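PDB 4G08: SPI-1 type 3 secretion system secretin from Salmonella enterica subsp. enterica serovar Typhimurium, which forms a ring-shaped multimer with an apparent central pore in the outer membrane, part of the type III secretion injectisome that delivers bacterial effector proteins into eukaryotic host cells. Local coordinates for residues R109-G121 and Y129-V141. Sequence-based numbering, arbitrary orientation. Where two conformers were deposited one is given.
Sequences RSGLYNKNYPLRG and YVSGPPVYVDMVV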
ATOM      1  N   ARG A 109      -8.388   9.168  -9.824  1.00 27.52           N
ATOM      2  CA  ARG A 109      -9.813   9.101 -10.136  0.56 25.21           C
ATOM      3  C   ARG A 109     -10.317   7.713  -9.830  1.00 33.15           C
ATOM      4  O   ARG A 109     -11.508   7.516  -9.602  1.00 36.34           O
ATOM      5  CB  ARG A 109     -10.068   9.403 -11.613  0.56 26.06           C
ATOM      6  CG  ARG A 109     -11.523   9.232 -12.027  0.56 22.60           C
ATOM      7  CD  ARG A 109     -12.408  10.276 -11.365  0.56 25.27           C
ATOM      8  NE  ARG A 109     -13.820  10.104 -11.694  0.56 25.67           N
ATOM      9  CZ  ARG A 109     -14.706   9.512 -10.898  0.56 29.60           C
ATOM     10  NH1 ARG A 109     -14.313   8.959  -9.760  0.56 30.53           N
ATOM     11  NH2 ARG A 109     -15.976   9.418 -11.270  0.56 24.56           N
ATOM     12  N   SER A 110      -9.468   6.742 -10.120  1.00 31.14           N
ATOM     13  CA  SER A 110      -9.847   5.357  -9.973  1.00 31.35           C
ATOM     14  C   SER A 110      -9.794   4.913  -8.520  1.00 28.77           C
ATOM     15  O   SER A 110     -10.194   3.798  -8.193  1.00 30.28           O
ATOM     16  CB  SER A 110      -8.938   4.472 -10.815  1.00 31.83           C
ATOM     17  OG  SER A 110      -7.980   3.816 -10.003  1.00 40.28           O
ATOM     18  N   GLY A 111      -9.271   5.766  -7.652  1.00 28.90           N
ATOM     19  CA  GLY A 111      -9.241   5.449  -6.232  1.00 28.52           C
ATOM     20  C   GLY A 111      -8.292   4.316  -5.892  1.00 36.50           C
ATOM     21  O   GLY A 111      -8.403   3.715  -4.823  1.00 35.34           O
ATOM     22  N   LEU A 112      -7.306   4.068  -6.742  1.00 28.77           N
ATOM     23  CA  LEU A 112      -6.303   3.067  -6.396  1.00 32.92           C
ATOM     24  C   LEU A 112      -5.054   3.703  -5.833  1.00 27.09           C
ATOM     25  O   LEU A 112      -4.186   3.017  -5.289  1.00 27.08           O
ATOM     26  CB  LEU A 112      -5.943   2.211  -7.598  1.00 28.24           C
ATOM     27  CG  LEU A 112      -7.133   1.664  -8.368  1.00 33.35           C
ATOM     28  CD1 LEU A 112      -6.776   1.719  -9.839  1.00 31.29           C
ATOM     29  CD2 LEU A 112      -7.435   0.242  -7.937  1.00 34.04           C
ATOM     30  N   TYR A 113      -4.915   4.996  -6.083  1.00 26.59           N
ATOM     31  CA  TYR A 113      -3.742   5.737  -5.671  1.00 25.57           C
ATOM     32  C   TYR A 113      -3.685   5.818  -4.149  1.00 27.39           C
ATOM     33  O   TYR A 113      -4.717   5.753  -3.474  1.00 24.86           O
ATOM     34  CB  TYR A 113      -3.786   7.134  -6.280  1.00 24.31           C
ATOM     35  CG  TYR A 113      -2.642   8.010  -5.877  1.00 23.66           C
ATOM     36  CD1 TYR A 113      -1.419   7.907  -6.505  1.00 17.51           C
ATOM     37  CD2 TYR A 113      -2.795   8.970  -4.893  1.00 26.52           C
ATOM     38  CE1 TYR A 113      -0.382   8.745  -6.176  1.00 29.61           C
ATOM     39  CE2 TYR A 113      -1.761   9.804  -4.544  1.00 25.90           C
ATOM     40  CZ  TYR A 113      -0.551   9.677  -5.180  1.00 24.06           C
ATOM     41  OH  TYR A 113       0.496  10.492  -4.822  1.00 33.92           O
ATOM     42  N   ASN A 114      -2.476   5.694  -3.614  1.00 20.18           N
ATOM     43  CA  ASN A 114      -2.259   5.847  -2.186  1.00 21.38           C
ATOM     44  C   ASN A 114      -1.237   6.932  -1.963  1.00 21.74           C
ATOM     45  O   ASN A 114      -0.100   6.795  -2.399  1.00 19.80           O
ATOM     46  CB  ASN A 114      -1.713   4.551  -1.605  1.00 20.36           C
ATOM     47  CG  ASN A 114      -1.605   4.595  -0.104  1.00 21.11           C
ATOM     48  OD1 ASN A 114      -0.962   5.480   0.460  1.00 23.73           O
ATOM     49  ND2 ASN A 114      -2.247   3.647   0.556  1.00 26.81           N
ATOM     50  N   LYS A 115      -1.618   7.978  -1.238  1.00 18.58           N
ATOM     51  CA  LYS A 115      -0.749   9.126  -1.078  1.00 20.14           C
ATOM     52  C   LYS A 115       0.575   8.842  -0.360  1.00 21.98           C
ATOM     53  O   LYS A 115       1.512   9.576  -0.481  1.00 17.69           O
ATOM     54  CB  LYS A 115      -1.463  10.271  -0.378  1.00 24.96           C
ATOM     55  CG  LYS A 115      -1.842   9.984   1.013  1.00 33.38           C
ATOM     56  CD  LYS A 115      -2.073  11.248   1.780  1.00 44.85           C
ATOM     57  CE  LYS A 115      -3.027  11.015   2.917  1.00 46.30           C
ATOM     58  NZ  LYS A 115      -2.390  10.955   4.229  1.00 49.15           N
ATOM     59  N   ASN A 116       0.594   7.755   0.386  1.00 17.80           N
ATOM     60  CA  ASN A 116       1.784   7.381   1.136  1.00 16.48           C
ATOM     61  C   ASN A 116       2.874   6.823   0.228  1.00 16.64           C
ATOM     62  O   ASN A 116       4.047   6.793   0.602  1.00 15.75           O
ATOM     63  CB  ASN A 116       1.420   6.361   2.208  1.00 21.28           C
ATOM     64  CG  ASN A 116       0.442   6.917   3.225  1.00 38.43           C
ATOM     65  OD1 ASN A 116       0.719   7.920   3.881  1.00 30.91           O
ATOM     66  ND2 ASN A 116      -0.756   6.352   3.258  1.00 40.81           N
ATOM     67  N   TYR A 117       2.484   6.423  -0.976  1.00 13.54           N
ATOM     68  CA  TYR A 117       3.415   5.805  -1.918  1.00 17.24           C
ATOM     69  C   TYR A 117       3.325   6.464  -3.286  1.00 15.71           C
ATOM     70  O   TYR A 117       2.828   5.870  -4.242  1.00 16.46           O
ATOM     71  CB  TYR A 117       3.150   4.306  -2.031  1.00 13.27           C
ATOM     72  CG  TYR A 117       2.961   3.631  -0.696  1.00 12.99           C
ATOM     73  CD1 TYR A 117       4.003   3.531   0.213  1.00 15.90           C
ATOM     74  CD2 TYR A 117       1.729   3.130  -0.330  1.00 15.56           C
ATOM     75  CE1 TYR A 117       3.808   2.969   1.460  1.00 16.66           C
ATOM     76  CE2 TYR A 117       1.520   2.588   0.916  1.00 15.04           C
ATOM     77  CZ  TYR A 117       2.551   2.537   1.819  1.00 18.86           C
ATOM     78  OH  TYR A 117       2.311   1.993   3.061  1.00 18.15           O
ATOM     79  N   PRO A 118       3.774   7.721  -3.370  1.00 18.31           N
ATOM     80  CA  PRO A 118       3.551   8.547  -4.539  1.00 15.49           C
ATOM     81  C   PRO A 118       4.451   8.164  -5.699  1.00 15.09           C
ATOM     82  O   PRO A 118       5.481   7.518  -5.508  1.00 15.78           O
ATOM     83  CB  PRO A 118       3.898   9.949  -4.040  1.00 16.23           C
ATOM     84  CG  PRO A 118       4.923   9.717  -2.995  1.00 13.88           C
ATOM     85  CD  PRO A 118       4.487   8.455  -2.309  1.00 19.45           C
ATOM     86  N   LEU A 119       4.019   8.511  -6.903  1.00 14.38           N
ATOM     87  CA  LEU A 119       4.831   8.345  -8.094  1.00 15.85           C
ATOM     88  C   LEU A 119       5.861   9.457  -8.136  1.00 23.00           C
ATOM     89  O   LEU A 119       5.537  10.613  -7.875  1.00 22.15           O
ATOM     90  CB  LEU A 119       3.948   8.445  -9.333  1.00 17.96           C
ATOM     91  CG  LEU A 119       3.279   7.152  -9.777  1.00 24.95           C
ATOM     92  CD1 LEU A 119       2.706   6.387  -8.603  1.00 24.33           C
ATOM     93  CD2 LEU A 119       2.201   7.442 -10.801  1.00 19.76           C
ATOM     94  N   ARG A 120       7.109   9.098  -8.395  1.00 17.92           N
ATOM     95  CA  ARG A 120       8.189  10.073  -8.382  1.00 18.25           C
ATOM     96  C   ARG A 120       8.832  10.126  -9.750  1.00 14.47           C
ATOM     97  O   ARG A 120       9.514   9.189 -10.162  1.00 20.38           O
ATOM     98  CB  ARG A 120       9.235   9.694  -7.337  1.00 16.72           C
ATOM     99  CG  ARG A 120       8.752   9.877  -5.912  1.00 24.17           C
ATOM    100  CD  ARG A 120       9.015   8.643  -5.078  1.00 17.51           C
ATOM    101  NE  ARG A 120      10.399   8.212  -5.190  1.00 18.54           N
ATOM    102  CZ  ARG A 120      10.785   6.951  -5.086  1.00 22.47           C
ATOM    103  NH1 ARG A 120       9.883   6.007  -4.870  1.00 16.37           N
ATOM    104  NH2 ARG A 120      12.071   6.643  -5.158  1.00 25.51           N
ATOM    105  N   GLY A 121       8.649  11.242 -10.440  1.00 21.11           N
ATOM    106  CA  GLY A 121       9.131  11.351 -11.806  1.00 28.10           C
ATOM    107  C   GLY A 121       9.286  12.789 -12.229  1.00 33.20           C
ATOM    108  O   GLY A 121       9.325  13.691 -11.393  1.00 27.39           O
ATOM    109  N   TYR A 129       9.571   6.463 -10.624  1.00 18.31           N
ATOM    110  CA  TYR A 129       9.767   5.472  -9.569  1.00 16.01           C
ATOM    111  C   TYR A 129       8.567   5.403  -8.659  1.00 10.39           C
ATOM    112  O   TYR A 129       7.815   6.360  -8.511  1.00 13.74           O
ATOM    113  CB  TYR A 129      10.993   5.780  -8.714  1.00 19.83           C
ATOM    114  CG  TYR A 129      12.248   5.995  -9.501  1.00 23.61           C
ATOM    115  CD1 TYR A 129      12.930   4.932 -10.065  1.00 35.53           C
ATOM    116  CD2 TYR A 129      12.780   7.260  -9.632  1.00 30.01           C
ATOM    117  CE1 TYR A 129      14.062   5.137 -10.824  1.00 32.46           C
ATOM    118  CE2 TYR A 129      13.944   7.469 -10.329  1.00 41.61           C
ATOM    119  CZ  TYR A 129      14.552   6.411 -10.967  1.00 31.92           C
ATOM    120  OH  TYR A 129      15.613   6.644 -11.821  1.00 46.91           O
ATOM    121  N   VAL A 130       8.376   4.232  -8.086  1.00 13.33           N
ATOM    122  CA  VAL A 130       7.352   4.050  -7.088  1.00 17.86           C
ATOM    123  C   VAL A 130       7.809   2.966  -6.135  1.00 19.10           C
ATOM    124  O   VAL A 130       8.510   2.033  -6.531  1.00 17.03           O
ATOM    125  CB  VAL A 130       6.004   3.666  -7.718  1.00 15.02           C
ATOM    126  CG1 VAL A 130       6.136   2.384  -8.515  1.00 14.38           C
ATOM    127  CG2 VAL A 130       4.931   3.546  -6.644  1.00 13.61           C
ATOM    128  N   SER A 131       7.598   3.224  -4.850  1.00 15.70           N
ATOM    129  CA  SER A 131       8.047   2.319  -3.810  1.00 13.47           C
ATOM    130  C   SER A 131       6.934   2.164  -2.787  1.00 13.03           C
ATOM    131  O   SER A 131       6.357   3.153  -2.314  1.00 14.26           O
ATOM    132  CB  SER A 131       9.309   2.860  -3.134  1.00 20.41           C
ATOM    133  OG  SER A 131      10.378   2.985  -4.057  1.00 22.48           O
ATOM    134  N   GLY A 132       6.539   0.925  -2.546  1.00 13.29           N
ATOM    135  CA  GLY A 132       5.450   0.665  -1.631  1.00 14.20           C
ATOM    136  C   GLY A 132       5.112  -0.797  -1.551  1.00 16.94           C
ATOM    137  O   GLY A 132       5.880  -1.648  -1.991  1.00 17.60           O
ATOM    138  N   PRO A 133       3.928  -1.094  -1.020  1.00 12.94           N
ATOM    139  CA  PRO A 133       3.518  -2.476  -0.851  1.00 14.32           C
ATOM    140  C   PRO A 133       3.480  -3.191  -2.185  1.00 16.60           C
ATOM    141  O   PRO A 133       3.012  -2.635  -3.173  1.00 16.63           O
ATOM    142  CB  PRO A 133       2.108  -2.365  -0.279  1.00 13.56           C
ATOM    143  CG  PRO A 133       2.023  -1.016   0.317  1.00 17.40           C
ATOM    144  CD  PRO A 133       3.034  -0.141  -0.347  1.00 15.99           C
ATOM    145  N   PRO A 134       3.886  -4.459  -2.198  1.00 17.66           N
ATOM    146  CA  PRO A 134       3.933  -5.192  -3.442  1.00 18.80           C
ATOM    147  C   PRO A 134       2.610  -5.193  -4.199  1.00 18.14           C
ATOM    148  O   PRO A 134       2.577  -4.924  -5.398  1.00 17.81           O
ATOM    149  CB  PRO A 134       4.298  -6.599  -2.987  1.00 21.35           C
ATOM    150  CG  PRO A 134       5.159  -6.374  -1.797  1.00 18.79           C
ATOM    151  CD  PRO A 134       4.665  -5.119  -1.138  1.00 20.12           C
ATOM    152  N   VAL A 135       1.510  -5.408  -3.500  1.00 16.41           N
ATOM    153  CA  VAL A 135       0.231  -5.426  -4.178  1.00 15.46           C
ATOM    154  C   VAL A 135      -0.073  -4.084  -4.859  1.00 17.41           C
ATOM    155  O   VAL A 135      -0.668  -4.046  -5.938  1.00 17.37           O
ATOM    156  CB  VAL A 135      -0.895  -5.758  -3.209  1.00 19.07           C
ATOM    157  CG1 VAL A 135      -0.995  -4.668  -2.164  1.00 19.91           C
ATOM    158  CG2 VAL A 135      -2.194  -5.906  -3.968  1.00 24.96           C
ATOM    159  N   TYR A 136       0.377  -2.992  -4.254  1.00 13.95           N
ATOM    160  CA  TYR A 136       0.193  -1.656  -4.833  1.00 15.74           C
ATOM    161  C   TYR A 136       1.074  -1.439  -6.060  1.00 12.69           C
ATOM    162  O   TYR A 136       0.608  -0.988  -7.110  1.00 14.52           O
ATOM    163  CB  TYR A 136       0.499  -0.595  -3.780  1.00 14.24           C
ATOM    164  CG  TYR A 136       0.397   0.816  -4.281  1.00 12.73           C
ATOM    165  CD1 TYR A 136      -0.825   1.369  -4.617  1.00 17.98           C
ATOM    166  CD2 TYR A 136       1.510   1.630  -4.293  1.00 16.59           C
ATOM    167  CE1 TYR A 136      -0.911   2.666  -5.067  1.00 19.16           C
ATOM    168  CE2 TYR A 136       1.430   2.931  -4.701  1.00 14.28           C
ATOM    169  CZ  TYR A 136       0.223   3.440  -5.097  1.00 17.40           C
ATOM    170  OH  TYR A 136       0.153   4.774  -5.416  1.00 23.83           O
ATOM    171  N   VAL A 137       2.355  -1.725  -5.905  1.00 11.83           N
ATOM    172  CA  VAL A 137       3.318  -1.480  -6.960  1.00 14.63           C
ATOM    173  C   VAL A 137       2.985  -2.316  -8.185  1.00 16.23           C
ATOM    174  O   VAL A 137       3.031  -1.830  -9.312  1.00 12.88           O
ATOM    175  CB  VAL A 137       4.738  -1.807  -6.484  1.00 17.34           C
ATOM    176  CG1 VAL A 137       5.709  -1.737  -7.647  1.00 21.40           C
ATOM    177  CG2 VAL A 137       5.154  -0.838  -5.390  1.00 16.86           C
ATOM    178  N   ASP A 138       2.508  -3.531  -7.954  1.00 13.75           N
ATOM    179  CA  ASP A 138       2.120  -4.405  -9.054  1.00 15.13           C
ATOM    180  C   ASP A 138       0.988  -3.778  -9.855  1.00 16.60           C
ATOM    181  O   ASP A 138       0.984  -3.804 -11.085  1.00 13.25           O
ATOM    182  CB  ASP A 138       1.668  -5.759  -8.520  1.00 15.03           C
ATOM    183  CG  ASP A 138       2.820  -6.608  -8.034  1.00 33.84           C
ATOM    184  OD1 ASP A 138       3.987  -6.235  -8.277  1.00 30.39           O
ATOM    185  OD2 ASP A 138       2.556  -7.698  -7.487  1.00 34.93           O
ATOM    186  N   MET A 139       0.029  -3.202  -9.149  1.00 13.16           N
ATOM    187  CA  MET A 139      -1.040  -2.465  -9.784  1.00 15.23           C
ATOM    188  C   MET A 139      -0.489  -1.288 -10.574  1.00 16.72           C
ATOM    189  O   MET A 139      -0.900  -1.049 -11.706  1.00 11.79           O
ATOM    190  CB  MET A 139      -2.015  -1.975  -8.723  1.00 16.22           C
ATOM    191  CG  MET A 139      -3.271  -1.328  -9.268  1.00 19.64           C
ATOM    192  SD  MET A 139      -3.095   0.447  -9.486  1.00 19.53           S
ATOM    193  CE  MET A 139      -2.610   0.886  -7.828  1.00 19.71           C
ATOM    194  N   VAL A 140       0.454  -0.551 -10.002  1.00 13.62           N
ATOM    195  CA  VAL A 140       0.921   0.654 -10.675  1.00  8.35           C
ATOM    196  C   VAL A 140       1.646   0.294 -11.960  1.00 11.38           C
ATOM    197  O   VAL A 140       1.433   0.900 -13.007  1.00 13.62           O
ATOM    198  CB  VAL A 140       1.852   1.487  -9.791  1.00 11.58           C
ATOM    199  CG1 VAL A 140       2.497   2.571 -10.628  1.00 13.52           C
ATOM    200  CG2 VAL A 140       1.077   2.102  -8.642  1.00 11.86           C
ATOM    201  N   VAL A 141       2.463  -0.742 -11.883  1.00 13.65           N
ATOM    202  CA  VAL A 141       3.177  -1.234 -13.040  1.00 15.53           C
ATOM    203  C   VAL A 141       2.223  -1.732 -14.117  1.00 17.40           C
ATOM    204  O   VAL A 141       2.392  -1.410 -15.292  1.00 16.26           O
ATOM    205  CB  VAL A 141       4.103  -2.373 -12.624  1.00 20.54           C
ATOM    206  CG1 VAL A 141       4.662  -3.075 -13.846  1.00 21.56           C
ATOM    207  CG2 VAL A 141       5.216  -1.827 -11.753  1.00 17.68           C
TER
HETATM  208  O   HOH W   1       6.991   5.889  -4.153  1.00 16.92           O
HETATM  209  O   HOH W   2      13.173   4.113  -4.972  1.00 33.33           O
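Tyr117 turns one ring face to Pro133, whose CD sits over its centre, 3.3 Å from the ring centroid and 11° off the normal, a CH-pi contact, while CB of Asn116 covers the opposite face. Gly132, its CA 3.7 Å from Tyr117 CD1, has no side chain to crowd the ring. The phenol oxygen of Tyr117 reaches out of the contact to the backbone N of Trp73 in strand 71-75.

Tyr136, on the first turn of the helix that starts after Pro133, points its ring into the bend made by residues 112-117. With CG anti to the backbone N (chi1 178°), its hydroxyl lands between two main-chain groups: it donates to Tyr117 O at 3.1 Å, tilted 33° from the carbonyl plane, and accepts a weak but nearly straight bond from Asn114 N. CB of Asn114 lies over the ring, and Leu112 O meets its edge in plane, 3.3 Å from CE1. Farther along the helix, the bent chain of Met139 brings CE within 3.6 Å of Leu112 CB.

At the other end, Arg120 and Tyr129 form an antiparallel hydrogen-bonded pair, N to O at 2.8 Å in both directions. The arginine bends at chi2 and chi3 towards the neighbouring strand, its guanidinium face over Tyr129 CB, and NH1 donates a hydrogen bond to Ser131 OG (3.2 Å), nearly in the guanidinium plane. One water joins Pro118 O, Arg120 NH1 and Ser131 N; another links NH2 to Ser131 OG, which also bonds Asn90.

The contact thus ties the loop after helix 100-109 to a beta hairpin and the following helix, in the type II/III secretion system short domain of the secretin's periplasmic part. Chemically, the buried Tyr136 hydroxyl holds the bend near the helix through two main-chain bonds, one weak, whereas the exposed arginine end combines direct bonds with two water bridges.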